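Local coordinates for histidine kinase (Methanosarcina mazei, PDB 3LI9), which probably senses an extracellular signal through this double-PDC (Cache) domain and, as a membrane-bound histidine kinase, probably passes phosphate from ATP to a protein histidine, at residues 78-83 with 130-135; 155-158 with 163-166. All coordinates share one frame; numbering follows the deposited sequence.

Contact 1: 78-83 with 130-135; sequences GYEPDA and LPKTTG
Lys132 NZ donates a hydrogen bond to Glu80 OE1 at 2.9 Å, and the two groups form a salt bridge. The other carboxylate oxygen, Glu80 OE2, lies 3.4 Å from the same Lys132 NZ. The ammonium group therefore sits near both oxygens but bonds to one. It meets OE1 on the syn side and is tilted 28° out of the carboxylate plane.

The two side chains reach this point differently. Lys132 leaves the helix with CG anti to the backbone N (chi1 -176°) and stays extended to its end. The CA atoms of Glu80 and Lys132 are 9.8 Å apart, and both side chains are needed to bridge the gap. Glu80 is bent at chi2 (-72°), which turns its carboxylate aside from a straight course. The two chains cross at about a right angle and meet through their charged ends. Both chains also touch Phe163, on the neighbouring strand 162-172.

Glu80 has a second partner. Its OE2 is hydrogen-bonded to Tyr128 OH, which belongs to the same helix as Lys132. Arg102 NH2 adds a long, weak ion pair to OE2.

Glu80 stands just past strand 74-79 and starts a type II turn that ends at Ala83, with Ala83 N bonded to Glu80 O at 3.0 Å. Lys132 lies in the last turn of helix 126-134, where Gly135 leaves the helix with positive phi. The contact thus ties a strand end to a helix end in what is probably the membrane-distal half of the Cache domain.

The pair lies at the surface, so solvent probably weakens its attraction. The positive groups of Lys132 and Arg102 and the hydroxyl of Tyr128 would all be expected to favour a negatively charged Glu80.

Contact 2: 155-158 with 163-166; sequences SPIF and FAGI
The Phe163 ring carries the backbone of its own strand on one face: Gly165 N sits 3.6 Å above the ring plane, over the centre. At the ring edge, in plane, is Pro156 CB, 3.9 Å from Phe163 CE1. Chi1 of 180° puts the Phe163 ring anti to its backbone N and swings it back over Gly165. The Phe158 ring meets the start of the same strand, with its CD1 3.5 Å from Phe163 N. Its CE1 also packs on Phe163 CB. Pro156, Phe158, Phe163 and Ile166 all direct their side chains to one face of the sheet.

The segments belong to the antiparallel hairpin of strands 148-159 and 162-172, part of the central sheet of a PDC fold. Ala164 and Gly165 both stand opposite Ile157, a classic beta bulge. Ala164 N bonds to Ile157 O and Ile157 N to Gly165 O, both at 2.8 Å. Pro156 pairs with Ile166 in a non-hydrogen-bonded position, and there Ile166 CA makes a CA-H...O contact of 3.2 Å with Ser155 O.

Ile157 points to the other face. Its CD1 lies 3.5 Å from Ile166 O, while its CB lies 3.6 Å from Gly165 O. Ile157 also packs on Ala44 and Met47 of the long helix 13-48. On the face with Phe163, helix 126-134 covers Ile166 through Tyr127, Tyr128 and Pro131.

In the fold
Contacts 1 and 2 have centres 5 Å apart and both reach the same sheet, in which strand 162-172 lies between strands 74-79 and 148-159. Two probable backbone hydrogen bonds join them: Glu80 N to Ala164 O and Gly78 O to Ile166 N, each 2.8 Å. Residues 163-166 therefore pair with 155-158 along one side and with 78-80 along the other. Just past the helix of contact 1, Gly135 O is 3.5 Å from Pro156 CG of contact 2. Contact 1 is at the surface, while contact 2 is mostly buried. Their centres lie on the same side of the chain's centre, about 20 and 19 Å from it.

Contact 1: 78-83 with 130-135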
ATOM      1  N   GLY A  78     -13.270  -2.389 -11.525  1.00 11.94           N
ATOM      2  CA  GLY A  78     -14.558  -2.796 -10.934  1.00 12.89           C
ATOM      3  C   GLY A  78     -15.538  -1.655 -11.277  1.00 14.37           C
ATOM      4  O   GLY A  78     -15.256  -0.525 -11.014  1.00 14.90           O
ATOM      5  N   TYR A  79     -16.665  -1.981 -11.925  1.00 14.05           N
ATOM      6  CA  TYR A  79     -17.638  -0.963 -12.360  1.00 13.70           C
ATOM      7  C   TYR A  79     -18.987  -1.069 -11.612  1.00 16.22           C
ATOM      8  O   TYR A  79     -19.374  -2.124 -11.126  1.00 16.11           O
ATOM      9  CB  TYR A  79     -17.918  -1.142 -13.812  1.00 12.70           C
ATOM     10  CG  TYR A  79     -16.806  -0.595 -14.701  1.00 15.39           C
ATOM     11  CD1 TYR A  79     -15.634  -1.325 -14.924  1.00 17.08           C
ATOM     12  CD2 TYR A  79     -16.946   0.674 -15.322  1.00 15.07           C
ATOM     13  CE1 TYR A  79     -14.625  -0.782 -15.774  1.00 16.04           C
ATOM     14  CE2 TYR A  79     -15.932   1.197 -16.164  1.00 16.22           C
ATOM     15  CZ  TYR A  79     -14.797   0.454 -16.347  1.00 17.91           C
ATOM     16  OH  TYR A  79     -13.829   0.939 -17.256  1.00 17.71           O
ATOM     17  N   GLU A  80     -19.616   0.087 -11.489  1.00 16.03           N
ATOM     18  CA  GLU A  80     -21.021   0.163 -11.057  1.00 17.92           C
ATOM     19  C   GLU A  80     -21.893  -0.583 -12.037  1.00 16.92           C
ATOM     20  O   GLU A  80     -21.578  -0.873 -13.173  1.00 18.89           O
ATOM     21  CB  GLU A  80     -21.436   1.656 -11.041  1.00 18.40           C
ATOM     22  CG  GLU A  80     -20.745   2.508 -10.039  1.00 20.61           C
ATOM     23  CD  GLU A  80     -21.222   2.209  -8.614  1.00 28.09           C
ATOM     24  OE1 GLU A  80     -22.288   2.723  -8.227  1.00 30.57           O
ATOM     25  OE2 GLU A  80     -20.535   1.489  -7.884  1.00 23.48           O
ATOM     26  N   PRO A  81     -23.106  -0.937 -11.599  1.00 18.67           N
ATOM     27  CA  PRO A  81     -24.039  -1.646 -12.472  1.00 19.22           C
ATOM     28  C   PRO A  81     -24.262  -0.933 -13.794  1.00 20.28           C
ATOM     29  O   PRO A  81     -24.581   0.259 -13.804  1.00 21.14           O
ATOM     30  CB  PRO A  81     -25.332  -1.662 -11.604  1.00 19.18           C
ATOM     31  CG  PRO A  81     -24.819  -1.745 -10.240  1.00 18.60           C
ATOM     32  CD  PRO A  81     -23.608  -0.769 -10.239  1.00 18.55           C
ATOM     33  N   ASP A  82     -24.033  -1.655 -14.885  1.00 19.67           N
ATOM     34  CA  ASP A  82     -24.189  -1.242 -16.253  1.00 21.15           C
ATOM     35  C   ASP A  82     -23.293  -0.072 -16.707  1.00 19.67           C
ATOM     36  O   ASP A  82     -23.463   0.425 -17.811  1.00 22.40           O
ATOM     37  CB  ASP A  82     -25.662  -0.912 -16.521  1.00 23.35           C
ATOM     38  CG  ASP A  82     -26.472  -2.160 -16.798  1.00 24.11           C
ATOM     39  OD1 ASP A  82     -25.931  -3.170 -17.285  1.00 21.44           O
ATOM     40  OD2 ASP A  82     -27.661  -2.148 -16.500  1.00 31.23           O
ATOM     41  N   ALA A  83     -22.286   0.251 -15.895  1.00 19.27           N
ATOM     42  CA  ALA A  83     -21.437   1.487 -16.122  1.00 19.27           C
ATOM     43  C   ALA A  83     -20.320   1.304 -17.148  1.00 21.27           C
ATOM     44  O   ALA A  83     -19.783   2.297 -17.686  1.00 22.86           O
ATOM     45  CB  ALA A  83     -20.952   2.161 -14.819  1.00 20.62           C
ATOM     46  N   LEU A 130     -13.927   3.457  -0.722  1.00 27.72           N
ATOM     47  CA  LEU A 130     -13.294   4.761  -0.423  1.00 28.63           C
ATOM     48  C   LEU A 130     -13.192   5.646  -1.664  1.00 27.74           C
ATOM     49  O   LEU A 130     -13.547   6.827  -1.615  1.00 29.07           O
ATOM     50  CB  LEU A 130     -11.931   4.632   0.264  1.00 30.25           C
ATOM     51  CG  LEU A 130     -11.884   4.260   1.752  1.00 35.25           C
ATOM     52  CD1 LEU A 130     -10.408   4.261   2.228  1.00 36.98           C
ATOM     53  CD2 LEU A 130     -12.758   5.226   2.585  1.00 37.00           C
ATOM     54  N   PRO A 131     -12.705   5.110  -2.796  1.00 26.19           N
ATOM     55  CA  PRO A 131     -12.762   5.972  -3.977  1.00 25.52           C
ATOM     56  C   PRO A 131     -14.163   6.405  -4.355  1.00 24.73           C
ATOM     57  O   PRO A 131     -14.339   7.514  -4.878  1.00 25.40           O
ATOM     58  CB  PRO A 131     -12.221   5.076  -5.102  1.00 26.43           C
ATOM     59  CG  PRO A 131     -11.271   4.162  -4.403  1.00 25.51           C
ATOM     60  CD  PRO A 131     -11.847   3.932  -3.007  1.00 26.15           C
ATOM     61  N   LYS A 132     -15.144   5.529  -4.196  1.00 25.53           N
ATOM     62  CA  LYS A 132     -16.527   5.884  -4.531  1.00 26.88           C
ATOM     63  C   LYS A 132     -17.072   7.076  -3.711  1.00 30.43           C
ATOM     64  O   LYS A 132     -17.722   7.966  -4.263  1.00 32.24           O
ATOM     65  CB  LYS A 132     -17.460   4.719  -4.313  1.00 27.00           C
ATOM     66  CG  LYS A 132     -18.888   4.989  -4.740  1.00 26.01           C
ATOM     67  CD  LYS A 132     -19.755   3.761  -4.607  1.00 30.58           C
ATOM     68  CE  LYS A 132     -21.180   4.218  -4.956  1.00 31.68           C
ATOM     69  NZ  LYS A 132     -22.073   3.143  -5.346  1.00 33.26           N
ATOM     70  N   THR A 133     -16.794   7.093  -2.413  1.00 31.73           N
ATOM     71  CA  THR A 133     -17.405   8.108  -1.534  1.00 33.91           C
ATOM     72  C   THR A 133     -16.544   9.363  -1.472  1.00 34.05           C
ATOM     73  O   THR A 133     -17.052  10.466  -1.278  1.00 35.33           O
ATOM     74  CB  THR A 133     -17.693   7.511  -0.132  1.00 34.17           C
ATOM     75  OG1 THR A 133     -16.466   7.071   0.461  1.00 35.45           O
ATOM     76  CG2 THR A 133     -18.630   6.324  -0.222  1.00 35.78           C
ATOM     77  N   THR A 134     -15.233   9.216  -1.666  1.00 33.61           N
ATOM     78  CA  THR A 134     -14.354  10.363  -1.607  1.00 32.92           C
ATOM     79  C   THR A 134     -14.043  10.985  -2.970  1.00 32.06           C
ATOM     80  O   THR A 134     -13.622  12.148  -3.042  1.00 30.97           O
ATOM     81  CB  THR A 134     -13.008  10.070  -0.906  1.00 34.74           C
ATOM     82  OG1 THR A 134     -12.197   9.229  -1.737  1.00 34.03           O
ATOM     83  CG2 THR A 134     -13.191   9.453   0.509  1.00 34.57           C
ATOM     84  N   GLY A 135     -14.203  10.191  -4.028  1.00 29.12           N
ATOM     85  CA  GLY A 135     -13.761  10.585  -5.352  1.00 28.09           C
ATOM     86  C   GLY A 135     -12.268  10.757  -5.469  1.00 26.65           C
ATOM     87  O   GLY A 135     -11.823  11.319  -6.452  1.00 26.41           O
TER

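Contact 2: 155-158 with 163-166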
ATOM      1  N   SER A 155      -7.948   3.900  -8.010  1.00 14.15           N
ATOM      2  CA  SER A 155      -8.314   5.252  -8.537  1.00 14.49           C
ATOM      3  C   SER A 155      -9.686   5.214  -9.155  1.00 14.59           C
ATOM      4  O   SER A 155     -10.061   4.258  -9.826  1.00 14.24           O
ATOM      5  CB  SER A 155      -7.370   5.671  -9.688  1.00 14.82           C
ATOM      6  OG  SER A 155      -6.072   5.913  -9.235  1.00 19.22           O
ATOM      7  N   PRO A 156     -10.499   6.249  -8.863  1.00 15.30           N
ATOM      8  CA  PRO A 156     -11.819   6.286  -9.413  1.00 15.56           C
ATOM      9  C   PRO A 156     -11.831   6.581 -10.922  1.00 15.04           C
ATOM     10  O   PRO A 156     -11.033   7.388 -11.398  1.00 16.07           O
ATOM     11  CB  PRO A 156     -12.507   7.439  -8.590  1.00 14.75           C
ATOM     12  CG  PRO A 156     -11.342   8.373  -8.263  1.00 15.95           C
ATOM     13  CD  PRO A 156     -10.192   7.399  -7.962  1.00 15.75           C
ATOM     14  N   ILE A 157     -12.804   5.978 -11.618  1.00 14.64           N
ATOM     15  CA  ILE A 157     -13.057   6.147 -13.078  1.00 13.59           C
ATOM     16  C   ILE A 157     -14.284   7.037 -13.155  1.00 15.17           C
ATOM     17  O   ILE A 157     -15.359   6.655 -12.645  1.00 15.10           O
ATOM     18  CB  ILE A 157     -13.430   4.855 -13.706  1.00 13.69           C
ATOM     19  CG1 ILE A 157     -12.205   3.864 -13.589  1.00 13.42           C
ATOM     20  CG2 ILE A 157     -13.760   5.064 -15.170  1.00 13.94           C
ATOM     21  CD1 ILE A 157     -12.594   2.346 -14.112  1.00 13.78           C
ATOM     22  N   PHE A 158     -14.106   8.225 -13.698  1.00 14.26           N
ATOM     23  CA  PHE A 158     -15.264   9.196 -13.780  1.00 16.65           C
ATOM     24  C   PHE A 158     -15.633   9.310 -15.218  1.00 18.37           C
ATOM     25  O   PHE A 158     -14.772   9.694 -16.065  1.00 19.18           O
ATOM     26  CB  PHE A 158     -14.865  10.559 -13.236  1.00 16.54           C
ATOM     27  CG  PHE A 158     -14.779  10.603 -11.776  1.00 18.99           C
ATOM     28  CD1 PHE A 158     -15.964  10.758 -11.039  1.00 20.93           C
ATOM     29  CD2 PHE A 158     -13.562  10.575 -11.103  1.00 22.77           C
ATOM     30  CE1 PHE A 158     -15.945  10.838  -9.588  1.00 26.01           C
ATOM     31  CE2 PHE A 158     -13.546  10.669  -9.653  1.00 20.42           C
ATOM     32  CZ  PHE A 158     -14.757  10.735  -8.930  1.00 23.55           C
ATOM     33  N   PHE A 163     -19.021   9.058 -10.944  1.00 19.47           N
ATOM     34  CA  PHE A 163     -18.313   7.819 -10.589  1.00 18.81           C
ATOM     35  C   PHE A 163     -18.827   6.590 -11.316  1.00 18.15           C
ATOM     36  O   PHE A 163     -20.012   6.241 -11.236  1.00 17.64           O
ATOM     37  CB  PHE A 163     -18.358   7.615  -9.091  1.00 19.03           C
ATOM     38  CG  PHE A 163     -17.670   6.374  -8.638  1.00 18.02           C
ATOM     39  CD1 PHE A 163     -16.310   6.402  -8.384  1.00 18.39           C
ATOM     40  CD2 PHE A 163     -18.387   5.189  -8.412  1.00 18.25           C
ATOM     41  CE1 PHE A 163     -15.661   5.237  -7.899  1.00 16.94           C
ATOM     42  CE2 PHE A 163     -17.749   4.016  -7.949  1.00 16.75           C
ATOM     43  CZ  PHE A 163     -16.387   4.066  -7.694  1.00 18.38           C
ATOM     44  N   ALA A 164     -17.939   5.887 -12.080  1.00 16.58           N
ATOM     45  CA  ALA A 164     -18.351   4.689 -12.821  1.00 15.52           C
ATOM     46  C   ALA A 164     -17.740   3.396 -12.235  1.00 14.04           C
ATOM     47  O   ALA A 164     -18.218   2.287 -12.556  1.00 16.32           O
ATOM     48  CB  ALA A 164     -17.986   4.765 -14.287  1.00 15.15           C
ATOM     49  N   GLY A 165     -16.679   3.536 -11.446  1.00 14.31           N
ATOM     50  CA  GLY A 165     -15.937   2.323 -11.013  1.00 14.23           C
ATOM     51  C   GLY A 165     -14.544   2.748 -10.618  1.00 14.59           C
ATOM     52  O   GLY A 165     -14.253   3.919 -10.351  1.00 13.36           O
ATOM     53  N   ILE A 166     -13.684   1.752 -10.474  1.00 12.43           N
ATOM     54  CA  ILE A 166     -12.322   1.963  -9.999  1.00 12.38           C
ATOM     55  C   ILE A 166     -11.358   1.166 -10.931  1.00 13.15           C
ATOM     56  O   ILE A 166     -11.725   0.139 -11.596  1.00 12.94           O
ATOM     57  CB  ILE A 166     -12.039   1.477  -8.553  1.00 12.72           C
ATOM     58  CG1 ILE A 166     -12.282  -0.042  -8.484  1.00 15.69           C
ATOM     59  CG2 ILE A 166     -12.904   2.281  -7.480  1.00 13.44           C
ATOM     60  CD1 ILE A 166     -11.859  -0.682  -7.200  1.00 21.75           C
TER